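Local coordinates for Serine/threonine-protein kinase pelle (Drosophila melanogaster, PDB 1D2Z) that works in Toll signalling that sets embryonic dorsoventral polarity, as a serine/threonine kinase whose death domain, the part described here, binds the death domain of Tube, at residues H27-D32 with G58-N63; D8-I13 with N74-T79. One frame throughout, in Å; residues are numbered along the deposited sequence.

In this six-helix death domain each contact meets the first turn of a helix with an aspartate that accepts a bond from the N-cap hydroxyl. The centres of contacts 1 and 2 are about 21 Å apart, on opposite sides of the chain's centre. Contact 1 is the smaller and the more buried, and joins helix 18-31 to helix 61-73 mainly through one carboxylate, with Leu-28 packed beside it. Contact 2 buries nearly three times the surface; it ties the loop ahead of helix 18-31 to the start of helix 77-86, adds backbone-to-backbone bonds to the side-chain ones, and is partly buried, with Tube packed against it. Helix 61-73 ends just before contact 2's second segment.

Contact 1 (H27-D32 with G58-N63); sequences HLDALD and GRSASN
Asp-29, near the C-terminal end of helix 18-31, stands with its CA 6.0 Å from the CA of Ser-62, where helix 61-73 begins. In this six-helix death-domain bundle the contact pairs a carboxylate with a helix N-terminus capped by Ser-60. The CA-CB bond of Asp-29 does not aim at helix 61-73, but with CG anti to the carbonyl carbon (chi1 -70°) the carboxylate comes nearer, and its two oxygens divide the work. OD1 accepts the backbone N-H of Ser-62 on its syn lone pair at 3.0 Å, an N-H...O angle of 156°. OD2, also through its syn lone pair, takes the hydroxyl proton of Ser-60, with OG only 2.6 Å away. That OG is itself the cap, accepting from Asn-63 N, so Asp-29 is second shell to the cap through OD2, probably orienting the hydroxyl, and first shell to Ser-62 N through OD1. A negative charge at the start of a helix should interact favourably with the helix dipole.

OG of Ser-62 also lies 2.9 Å from Asp-29 OD1, but its proton has a rival acceptor in Cys-25 O, one turn back on helix 18-31. Beside this polar group the packing is apolar: Leu-28 points toward the other helix and meets Ser-62, and also touches Ala-92 of helix 90-95. The closest approach there is methylene to methylene, Leu-28 CB to Ser-62 CB at 3.6 Å.

Contact 2 (D8-I13 with N74-T79); sequences DNTMAI and NHTVQT
Asp-8 and Gln-78 meet by the ends of their side chains, carboxylate stacked on amide with the planes only 12° apart. The motif around them is a capped helix start: Thr-76 is the N-cap of helix 77-86 in the death-domain bundle, and its OG1 accepts from Thr-79 N. With CG anti to the backbone N (chi1 -176°), the extended chain of Gln-78 carries its amide onto the flat face of the Asp-8 carboxylate, Gln-78 CD lying 3.8 Å from Asp-8 CG, and one water joins the pair by donating to Asp-8 OD2 and to Gln-78 OE1.

Asp-8 also meets Thr-76 tip to tip. OD2 receives the Thr-76 hydroxyl on its syn lone pair, OG1 to OD2 being 2.9 Å. OD1 turns back to its own segment: it closes an Asx turn with Thr-10 N, met nearly along the C-O axis, and takes the Thr-10 hydroxyl through its syn lone pair at 2.7 Å from OG1. With its proton directed there, Thr-10 OG1 accepts from Gln-78 N at 3.1 Å. The Thr-10 side chain crosses those of Thr-76 and Gln-78 at about a right angle, and its CG2 rests against Gln-78 CB.

Farther along, a single beta bridge brings Ala-12 and Thr-76 together. Val-77 N donates to Met-11 O, while the Met-11 and Val-77 side chains run alongside each other in the same direction, Met-11 CG 3.7 Å from Val-77 CG2. Asn-74 ND2 bonds Asp-124 and His-75 NE2 bonds the carbonyl of Pro-143, both of the Tube chain; Asn-74 OD1 also holds Arg-14. The bridge closes with a bond from Ile-13 N to His-75 O, 2.8 Å long with an N-H...O angle of 176°, and Ile-13 CG1 sits 3.2 Å from that same oxygen.

Contact 1 (H27-D32 with G58-N63)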
ATOM      1  N   HIS A  27     -18.934  15.745  -1.865  1.00 29.12           N
ATOM      2  CA  HIS A  27     -19.950  15.272  -2.799  1.00 28.11           C
ATOM      3  C   HIS A  27     -20.304  13.797  -2.561  1.00 29.64           C
ATOM      4  O   HIS A  27     -21.474  13.446  -2.452  1.00 29.22           O
ATOM      5  CB  HIS A  27     -19.470  15.479  -4.238  1.00 25.94           C
ATOM      6  CG  HIS A  27     -20.308  14.787  -5.263  1.00 28.51           C
ATOM      7  ND1 HIS A  27     -21.635  15.097  -5.478  1.00 30.83           N
ATOM      8  CD2 HIS A  27     -20.009  13.789  -6.130  1.00 30.56           C
ATOM      9  CE1 HIS A  27     -22.117  14.322  -6.433  1.00 29.53           C
ATOM     10  NE2 HIS A  27     -21.151  13.518  -6.846  1.00 30.93           N
ATOM     11  N   LEU A  28     -19.285  12.948  -2.466  1.00 28.45           N
ATOM     12  CA  LEU A  28     -19.485  11.517  -2.239  1.00 29.87           C
ATOM     13  C   LEU A  28     -20.123  11.239  -0.871  1.00 31.24           C
ATOM     14  O   LEU A  28     -20.901  10.295  -0.720  1.00 30.71           O
ATOM     15  CB  LEU A  28     -18.150  10.777  -2.381  1.00 27.06           C
ATOM     16  CG  LEU A  28     -17.470  10.855  -3.754  1.00 26.53           C
ATOM     17  CD1 LEU A  28     -16.072  10.253  -3.654  1.00 28.34           C
ATOM     18  CD2 LEU A  28     -18.299  10.124  -4.815  1.00 26.07           C
ATOM     19  N   ASP A  29     -19.807  12.069   0.118  1.00 30.03           N
ATOM     20  CA  ASP A  29     -20.376  11.896   1.453  1.00 30.74           C
ATOM     21  C   ASP A  29     -21.851  12.257   1.461  1.00 32.58           C
ATOM     22  O   ASP A  29     -22.644  11.606   2.135  1.00 31.68           O
ATOM     23  CB  ASP A  29     -19.633  12.741   2.488  1.00 30.55           C
ATOM     24  CG  ASP A  29     -18.238  12.228   2.771  1.00 33.07           C
ATOM     25  OD1 ASP A  29     -17.904  11.099   2.353  1.00 31.55           O
ATOM     26  OD2 ASP A  29     -17.470  12.961   3.417  1.00 33.73           O
ATOM     27  N   ALA A  30     -22.208  13.305   0.719  1.00 32.32           N
ATOM     28  CA  ALA A  30     -23.593  13.746   0.622  1.00 32.06           C
ATOM     29  C   ALA A  30     -24.420  12.643  -0.035  1.00 33.91           C
ATOM     30  O   ALA A  30     -25.566  12.408   0.347  1.00 34.96           O
ATOM     31  CB  ALA A  30     -23.682  15.030  -0.197  1.00 33.68           C
ATOM     32  N   LEU A  31     -23.840  11.992  -1.044  1.00 33.09           N
ATOM     33  CA  LEU A  31     -24.512  10.900  -1.741  1.00 34.21           C
ATOM     34  C   LEU A  31     -24.521   9.633  -0.891  1.00 34.94           C
ATOM     35  O   LEU A  31     -25.305   8.714  -1.147  1.00 35.37           O
ATOM     36  CB  LEU A  31     -23.808  10.581  -3.062  1.00 33.80           C
ATOM     37  CG  LEU A  31     -23.949  11.533  -4.245  1.00 34.71           C
ATOM     38  CD1 LEU A  31     -23.254  10.902  -5.447  1.00 34.79           C
ATOM     39  CD2 LEU A  31     -25.423  11.798  -4.539  1.00 33.52           C
ATOM     40  N   ASP A  32     -23.603   9.568   0.074  1.00 35.51           N
ATOM     41  CA  ASP A  32     -23.465   8.419   0.968  1.00 37.81           C
ATOM     42  C   ASP A  32     -23.220   7.124   0.175  1.00 37.44           C
ATOM     43  O   ASP A  32     -23.970   6.150   0.296  1.00 37.77           O
ATOM     44  CB  ASP A  32     -24.710   8.288   1.861  1.00 41.61           C
ATOM     45  CG  ASP A  32     -24.474   7.413   3.089  1.00 45.37           C
ATOM     46  OD1 ASP A  32     -23.302   7.219   3.488  1.00 47.21           O
ATOM     47  OD2 ASP A  32     -25.475   6.932   3.670  1.00 45.09           O
ATOM     48  N   GLY A  58     -17.425  11.453  13.086  1.00 51.26           N
ATOM     49  CA  GLY A  58     -17.627  12.722  12.400  1.00 50.99           C
ATOM     50  C   GLY A  58     -16.712  13.053  11.228  1.00 49.42           C
ATOM     51  O   GLY A  58     -16.759  14.166  10.706  1.00 49.63           O
ATOM     52  N   ARG A  59     -15.880  12.104  10.808  1.00 47.93           N
ATOM     53  CA  ARG A  59     -14.977  12.337   9.687  1.00 45.33           C
ATOM     54  C   ARG A  59     -15.563  11.878   8.354  1.00 41.34           C
ATOM     55  O   ARG A  59     -16.546  11.137   8.312  1.00 41.36           O
ATOM     56  CB  ARG A  59     -13.622  11.676   9.936  1.00 48.78           C
ATOM     57  CG  ARG A  59     -12.885  12.252  11.132  1.00 55.16           C
ATOM     58  CD  ARG A  59     -11.423  11.843  11.149  1.00 59.30           C
ATOM     59  NE  ARG A  59     -10.710  12.412  12.292  1.00 64.14           N
ATOM     60  CZ  ARG A  59     -10.710  11.892  13.519  1.00 66.07           C
ATOM     61  NH1 ARG A  59     -11.387  10.780  13.781  1.00 65.87           N
ATOM     62  NH2 ARG A  59     -10.031  12.489  14.490  1.00 65.51           N
ATOM     63  N   SER A  60     -14.960  12.342   7.265  1.00 35.49           N
ATOM     64  CA  SER A  60     -15.411  11.993   5.927  1.00 31.77           C
ATOM     65  C   SER A  60     -15.199  10.518   5.603  1.00 31.39           C
ATOM     66  O   SER A  60     -14.071  10.013   5.633  1.00 31.72           O
ATOM     67  CB  SER A  60     -14.701  12.854   4.886  1.00 30.80           C
ATOM     68  OG  SER A  60     -14.942  12.362   3.578  1.00 28.01           O
ATOM     69  N   ALA A  61     -16.292   9.842   5.269  1.00 27.73           N
ATOM     70  CA  ALA A  61     -16.240   8.426   4.931  1.00 29.20           C
ATOM     71  C   ALA A  61     -15.523   8.198   3.605  1.00 28.55           C
ATOM     72  O   ALA A  61     -14.701   7.291   3.482  1.00 26.76           O
ATOM     73  CB  ALA A  61     -17.651   7.844   4.882  1.00 27.45           C
ATOM     74  N   SER A  62     -15.790   9.058   2.627  1.00 26.67           N
ATOM     75  CA  SER A  62     -15.168   8.898   1.321  1.00 26.26           C
ATOM     76  C   SER A  62     -13.683   9.229   1.367  1.00 25.51           C
ATOM     77  O   SER A  62     -12.894   8.602   0.668  1.00 23.90           O
ATOM     78  CB  SER A  62     -15.880   9.744   0.265  1.00 27.25           C
ATOM     79  OG  SER A  62     -15.701  11.120   0.536  1.00 32.09           O
ATOM     80  N   ASN A  63     -13.300  10.201   2.191  1.00 24.80           N
ATOM     81  CA  ASN A  63     -11.882  10.549   2.310  1.00 27.23           C
ATOM     82  C   ASN A  63     -11.116   9.347   2.869  1.00 26.56           C
ATOM     83  O   ASN A  63      -9.993   9.061   2.449  1.00 26.62           O
ATOM     84  CB  ASN A  63     -11.678  11.755   3.228  1.00 28.13           C
ATOM     85  CG  ASN A  63     -10.215  12.122   3.378  1.00 30.98           C
ATOM     86  OD1 ASN A  63      -9.530  12.402   2.390  1.00 27.85           O
ATOM     87  ND2 ASN A  63      -9.720  12.096   4.612  1.00 30.65           N
TER

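Contact 2 (D8-I13 with N74-T79)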
ATOM      1  N   ASP A   8      -2.012   5.471 -19.030  1.00 63.53           N
ATOM      2  CA  ASP A   8      -2.306   6.018 -17.705  1.00 60.79           C
ATOM      3  C   ASP A   8      -1.149   6.854 -17.162  1.00 58.70           C
ATOM      4  O   ASP A   8      -0.236   6.337 -16.515  1.00 58.07           O
ATOM      5  CB  ASP A   8      -2.670   4.900 -16.713  1.00 59.65           C
ATOM      6  CG  ASP A   8      -3.321   5.429 -15.426  1.00 60.00           C
ATOM      7  OD1 ASP A   8      -3.240   6.643 -15.135  1.00 57.01           O
ATOM      8  OD2 ASP A   8      -3.929   4.618 -14.697  1.00 61.43           O
ATOM      9  N   ASN A   9      -1.199   8.152 -17.433  1.00 58.03           N
ATOM     10  CA  ASN A   9      -0.177   9.078 -16.964  1.00 57.56           C
ATOM     11  C   ASN A   9      -0.732  10.017 -15.896  1.00 53.75           C
ATOM     12  O   ASN A   9      -0.184  11.094 -15.663  1.00 54.76           O
ATOM     13  CB  ASN A   9       0.390   9.897 -18.129  1.00 61.33           C
ATOM     14  CG  ASN A   9       1.330   9.093 -19.007  1.00 65.28           C
ATOM     15  OD1 ASN A   9       1.603   7.917 -18.744  1.00 68.37           O
ATOM     16  ND2 ASN A   9       1.839   9.727 -20.060  1.00 67.20           N
ATOM     17  N   THR A  10      -1.819   9.606 -15.249  1.00 48.63           N
ATOM     18  CA  THR A  10      -2.427  10.433 -14.212  1.00 44.56           C
ATOM     19  C   THR A  10      -1.691  10.276 -12.892  1.00 42.76           C
ATOM     20  O   THR A  10      -1.008   9.276 -12.667  1.00 40.63           O
ATOM     21  CB  THR A  10      -3.917  10.097 -14.004  1.00 42.64           C
ATOM     22  OG1 THR A  10      -4.059   8.733 -13.590  1.00 39.13           O
ATOM     23  CG2 THR A  10      -4.696  10.326 -15.289  1.00 41.54           C
ATOM     24  N   MET A  11      -1.832  11.270 -12.021  1.00 40.34           N
ATOM     25  CA  MET A  11      -1.174  11.234 -10.725  1.00 37.56           C
ATOM     26  C   MET A  11      -1.830  10.229  -9.787  1.00 35.34           C
ATOM     27  O   MET A  11      -2.945   9.760 -10.028  1.00 33.95           O
ATOM     28  CB  MET A  11      -1.188  12.616 -10.072  1.00 39.02           C
ATOM     29  CG  MET A  11      -2.577  13.163  -9.779  1.00 42.69           C
ATOM     30  SD  MET A  11      -2.513  14.688  -8.807  1.00 45.81           S
ATOM     31  CE  MET A  11      -1.910  15.864 -10.040  1.00 46.62           C
ATOM     32  N   ALA A  12      -1.118   9.899  -8.719  1.00 34.59           N
ATOM     33  CA  ALA A  12      -1.629   8.977  -7.718  1.00 34.33           C
ATOM     34  C   ALA A  12      -2.721   9.712  -6.947  1.00 33.70           C
ATOM     35  O   ALA A  12      -2.620  10.923  -6.723  1.00 31.74           O
ATOM     36  CB  ALA A  12      -0.510   8.562  -6.775  1.00 34.10           C
ATOM     37  N   ILE A  13      -3.768   8.982  -6.566  1.00 30.19           N
ATOM     38  CA  ILE A  13      -4.883   9.534  -5.799  1.00 28.28           C
ATOM     39  C   ILE A  13      -4.384  10.277  -4.558  1.00 31.73           C
ATOM     40  O   ILE A  13      -4.920  11.329  -4.194  1.00 30.01           O
ATOM     41  CB  ILE A  13      -5.855   8.399  -5.361  1.00 26.62           C
ATOM     42  CG1 ILE A  13      -6.597   7.850  -6.587  1.00 27.71           C
ATOM     43  CG2 ILE A  13      -6.804   8.887  -4.264  1.00 28.12           C
ATOM     44  CD1 ILE A  13      -7.373   6.570  -6.335  1.00 27.39           C
ATOM     45  N   ASN A  74      -1.875   2.406  -4.043  1.00 31.32           N
ATOM     46  CA  ASN A  74      -1.244   3.355  -4.960  1.00 32.01           C
ATOM     47  C   ASN A  74      -2.013   3.539  -6.271  1.00 29.64           C
ATOM     48  O   ASN A  74      -1.419   3.545  -7.346  1.00 33.33           O
ATOM     49  CB  ASN A  74       0.197   2.892  -5.246  1.00 31.89           C
ATOM     50  CG  ASN A  74       1.096   4.013  -5.752  1.00 35.17           C
ATOM     51  OD1 ASN A  74       0.852   5.192  -5.482  1.00 33.46           O
ATOM     52  ND2 ASN A  74       2.149   3.645  -6.482  1.00 33.22           N
ATOM     53  N   HIS A  75      -3.336   3.651  -6.186  1.00 28.26           N
ATOM     54  CA  HIS A  75      -4.155   3.832  -7.383  1.00 28.23           C
ATOM     55  C   HIS A  75      -4.101   5.265  -7.902  1.00 29.75           C
ATOM     56  O   HIS A  75      -3.867   6.205  -7.137  1.00 30.52           O
ATOM     57  CB  HIS A  75      -5.599   3.394  -7.134  1.00 28.84           C
ATOM     58  CG  HIS A  75      -5.774   1.908  -7.090  1.00 27.86           C
ATOM     59  ND1 HIS A  75      -5.341   1.083  -8.103  1.00 31.12           N
ATOM     60  CD2 HIS A  75      -6.323   1.099  -6.155  1.00 28.30           C
ATOM     61  CE1 HIS A  75      -5.621  -0.173  -7.797  1.00 30.74           C
ATOM     62  NE2 HIS A  75      -6.218  -0.191  -6.618  1.00 28.82           N
ATOM     63  N   THR A  76      -4.277   5.401  -9.212  1.00 31.12           N
ATOM     64  CA  THR A  76      -4.239   6.689  -9.907  1.00 30.89           C
ATOM     65  C   THR A  76      -5.613   7.336 -10.043  1.00 31.27           C
ATOM     66  O   THR A  76      -6.650   6.683  -9.860  1.00 27.37           O
ATOM     67  CB  THR A  76      -3.679   6.530 -11.336  1.00 32.14           C
ATOM     68  OG1 THR A  76      -4.606   5.774 -12.124  1.00 32.74           O
ATOM     69  CG2 THR A  76      -2.320   5.827 -11.322  1.00 30.75           C
ATOM     70  N   VAL A  77      -5.613   8.621 -10.397  1.00 30.27           N
ATOM     71  CA  VAL A  77      -6.857   9.354 -10.570  1.00 30.27           C
ATOM     72  C   VAL A  77      -7.649   8.735 -11.722  1.00 29.82           C
ATOM     73  O   VAL A  77      -8.876   8.691 -11.678  1.00 30.76           O
ATOM     74  CB  VAL A  77      -6.604  10.863 -10.839  1.00 31.69           C
ATOM     75  CG1 VAL A  77      -7.915  11.589 -11.026  1.00 31.60           C
ATOM     76  CG2 VAL A  77      -5.856  11.483  -9.676  1.00 31.89           C
ATOM     77  N   GLN A  78      -6.952   8.231 -12.738  1.00 30.50           N
ATOM     78  CA  GLN A  78      -7.648   7.609 -13.863  1.00 31.28           C
ATOM     79  C   GLN A  78      -8.419   6.373 -13.393  1.00 31.27           C
ATOM     80  O   GLN A  78      -9.568   6.162 -13.785  1.00 32.15           O
ATOM     81  CB  GLN A  78      -6.675   7.236 -14.985  1.00 33.28           C
ATOM     82  CG  GLN A  78      -7.380   6.671 -16.212  1.00 36.97           C
ATOM     83  CD  GLN A  78      -6.431   6.324 -17.339  1.00 39.81           C
ATOM     84  OE1 GLN A  78      -6.354   5.173 -17.762  1.00 42.55           O
ATOM     85  NE2 GLN A  78      -5.717   7.322 -17.843  1.00 39.18           N
ATOM     86  N   THR A  79      -7.801   5.576 -12.526  1.00 29.16           N
ATOM     87  CA  THR A  79      -8.455   4.378 -12.007  1.00 29.87           C
ATOM     88  C   THR A  79      -9.667   4.777 -11.164  1.00 28.01           C
ATOM     89  O   THR A  79     -10.704   4.120 -11.212  1.00 27.09           O
ATOM     90  CB  THR A  79      -7.461   3.497 -11.214  1.00 29.39           C
ATOM     91  OG1 THR A  79      -6.399   3.104 -12.093  1.00 28.11           O
ATOM     92  CG2 THR A  79      -8.141   2.234 -10.683  1.00 29.74           C
TER
HETATM   93  O   HOH W   1      -6.338   3.287 -15.389  1.00 71.85           O